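Local coordinates for protein FdhC (Acinetobacter nosocomialis, PDB 5KTC) that transfers the (R)-3-hydroxybutanoyl group of its coenzyme A thioester to the amino group of a dTDP-linked dideoxy sugar, as a sugar N-acyltransferase of the GNAT superfamily, at residues V115-A118 against G119-L123. Numbering follows the deposited sequence. Where two conformers were deposited one is given.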
ATOM      1  N   VAL A 115      -0.501  -5.427  -0.695  1.00 11.40           N
ATOM      2  CA  VAL A 115       0.819  -5.068  -0.055  1.00 11.73           C
ATOM      3  C   VAL A 115       1.377  -6.205   0.758  1.00 11.51           C
ATOM      4  O   VAL A 115       2.577  -6.520   0.656  1.00 10.94           O
ATOM      5  CB  VAL A 115       0.757  -3.801   0.799  1.00 11.36           C
ATOM      6  CG1 VAL A 115       1.964  -3.695   1.763  1.00 11.99           C
ATOM      7  CG2 VAL A 115       0.549  -2.582  -0.090  1.00 10.93           C
ATOM      8  N   TYR A 116       0.533  -6.769   1.627  1.00 11.57           N
ATOM      9  CA  TYR A 116       0.992  -7.857   2.461  1.00 11.64           C
ATOM     10  C   TYR A 116       1.317  -9.125   1.653  1.00 12.53           C
ATOM     11  O   TYR A 116       2.237  -9.840   2.025  1.00 13.79           O
ATOM     12  CB  TYR A 116      -0.044  -8.138   3.581  1.00 12.00           C
ATOM     13  CG  TYR A 116      -0.202  -6.978   4.527  1.00 11.95           C
ATOM     14  CD1 TYR A 116       0.929  -6.351   5.104  1.00 12.54           C
ATOM     15  CD2 TYR A 116      -1.439  -6.512   4.928  1.00 13.15           C
ATOM     16  CE1 TYR A 116       0.813  -5.339   6.016  1.00 12.27           C
ATOM     17  CE2 TYR A 116      -1.556  -5.450   5.798  1.00 12.86           C
ATOM     18  CZ  TYR A 116      -0.428  -4.880   6.356  1.00 12.78           C
ATOM     19  OH  TYR A 116      -0.489  -3.820   7.223  1.00 11.68           O
ATOM     20  N   GLU A 117       0.578  -9.408   0.590  1.00 12.80           N
ATOM     21  CA  GLU A 117       0.899 -10.512  -0.362  0.50 13.11           C
ATOM     22  C   GLU A 117       2.347 -10.263  -0.893  1.00 13.10           C
ATOM     23  O   GLU A 117       3.213 -11.144  -0.892  1.00 12.79           O
ATOM     24  CB  GLU A 117      -0.192 -10.562  -1.498  0.50 14.04           C
ATOM     25  CG  GLU A 117      -0.542 -11.909  -2.162  0.50 15.40           C
ATOM     26  CD  GLU A 117      -1.592 -11.832  -3.312  0.50 16.25           C
ATOM     27  OE1 GLU A 117      -1.143 -12.026  -4.463  0.50 17.50           O
ATOM     28  OE2 GLU A 117      -2.842 -11.607  -3.121  0.50 14.49           O
ATOM     29  N   ALA A 118       2.598  -9.033  -1.329  1.00 13.82           N
ATOM     30  CA  ALA A 118       3.905  -8.711  -1.917  1.00 14.45           C
ATOM     31  C   ALA A 118       5.016  -8.880  -0.917  1.00 15.84           C
ATOM     32  O   ALA A 118       6.077  -9.516  -1.190  1.00 17.52           O
ATOM     33  CB  ALA A 118       3.894  -7.322  -2.477  1.00 14.95           C
ATOM     34  N   GLY A 119       4.805  -8.327   0.270  1.00 14.80           N
ATOM     35  CA  GLY A 119       5.845  -8.303   1.270  1.00 14.17           C
ATOM     36  C   GLY A 119       6.101  -9.641   1.883  1.00 14.49           C
ATOM     37  O   GLY A 119       7.215 -10.046   1.974  1.00 14.66           O
ATOM     38  N   PHE A 120       5.054 -10.346   2.286  1.00 16.98           N
ATOM     39  CA  PHE A 120       5.228 -11.589   3.032  1.00 17.90           C
ATOM     40  C   PHE A 120       5.427 -12.782   2.118  1.00 22.33           C
ATOM     41  O   PHE A 120       6.286 -13.630   2.399  1.00 23.37           O
ATOM     42  CB  PHE A 120       4.045 -11.844   3.967  1.00 17.05           C
ATOM     43  CG  PHE A 120       3.910 -10.859   5.053  1.00 16.29           C
ATOM     44  CD1 PHE A 120       4.945 -10.614   5.934  1.00 15.57           C
ATOM     45  CD2 PHE A 120       2.722 -10.196   5.245  1.00 15.83           C
ATOM     46  CE1 PHE A 120       4.773  -9.726   6.966  1.00 16.49           C
ATOM     47  CE2 PHE A 120       2.562  -9.297   6.282  1.00 15.54           C
ATOM     48  CZ  PHE A 120       3.556  -9.052   7.138  1.00 14.85           C
ATOM     49  N   SER A 121       4.659 -12.886   1.027  1.00 23.32           N
ATOM     50  CA  SER A 121       4.870 -14.043   0.176  1.00 25.33           C
ATOM     51  C   SER A 121       5.813 -13.745  -1.053  1.00 23.51           C
ATOM     52  O   SER A 121       6.802 -14.443  -1.205  1.00 26.03           O
ATOM     53  CB  SER A 121       3.560 -14.722  -0.109  1.00 27.30           C
ATOM     54  OG  SER A 121       3.061 -14.182  -1.276  1.00 36.86           O
ATOM     55  N   THR A 122       5.580 -12.716  -1.857  1.00 20.24           N
ATOM     56  CA  THR A 122       6.476 -12.448  -3.011  1.00 21.50           C
ATOM     57  C   THR A 122       7.900 -12.108  -2.524  1.00 23.40           C
ATOM     58  O   THR A 122       8.873 -12.547  -3.107  1.00 24.29           O
ATOM     59  CB  THR A 122       5.953 -11.373  -3.983  1.00 21.43           C
ATOM     60  OG1 THR A 122       4.621 -11.661  -4.417  1.00 20.67           O
ATOM     61  CG2 THR A 122       6.831 -11.232  -5.231  1.00 23.09           C
ATOM     62  N   LEU A 123       8.063 -11.396  -1.409  1.00 22.81           N
ATOM     63  CA  LEU A 123       9.386 -11.012  -0.979  1.00 20.81           C
ATOM     64  C   LEU A 123       9.913 -11.694   0.246  1.00 20.98           C
ATOM     65  O   LEU A 123      11.011 -11.386   0.655  1.00 23.45           O
ATOM     66  CB  LEU A 123       9.396  -9.469  -0.788  1.00 20.72           C
ATOM     67  CG  LEU A 123       9.146  -8.649  -2.026  1.00 20.28           C
ATOM     68  CD1 LEU A 123       8.968  -7.193  -1.653  1.00 19.68           C
ATOM     69  CD2 LEU A 123      10.230  -8.796  -3.046  1.00 22.63           C
TER
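G119 N reaches back four residues to V115 O at 2.9 Å, the regular i to i+4 bond of an alpha helix. Buried and with ordinary helical torsions, G119 adds no bulk on its side of the turn, and its backbone also bonds to F125 beyond the helix end. F120 N continues the pattern to Y116 O. Four residues apart, the two rings share one flank, and matching first torsions (chi1 -64° and -66°) run them side by side. Their planes are only 20° apart but slid so far that they barely overlap; F120 CE2 touches Y116 CD1 at 3.6 Å. Tyrosine suits this buried place: its ring is apolar against F120, while its hydroxyl bonds to W94 NE1. E117 O accepts S121 N in a bent i+4 bond (139°) and, straighter at 3.0 Å, T122 N in the carbonyl plane; this five-residue step widens the helix into a pi-type turn. Small, polar S121 suits the exposed side, whereas T122 touches V2 and the magnesium-binding F4. L123 N makes another i+5 bond, short but weak, to A118 O (2.7 Å), and lays its apolar side chain on V2 as the helix ends. Helix 107-122 forms the beta-alpha-beta crossover between parallel strands 91-99 and 127-133 of the GNAT fold: V115 rests on F92 and W94, Y116 stacks on F162, and Y167 of helix 164-173 meets F120.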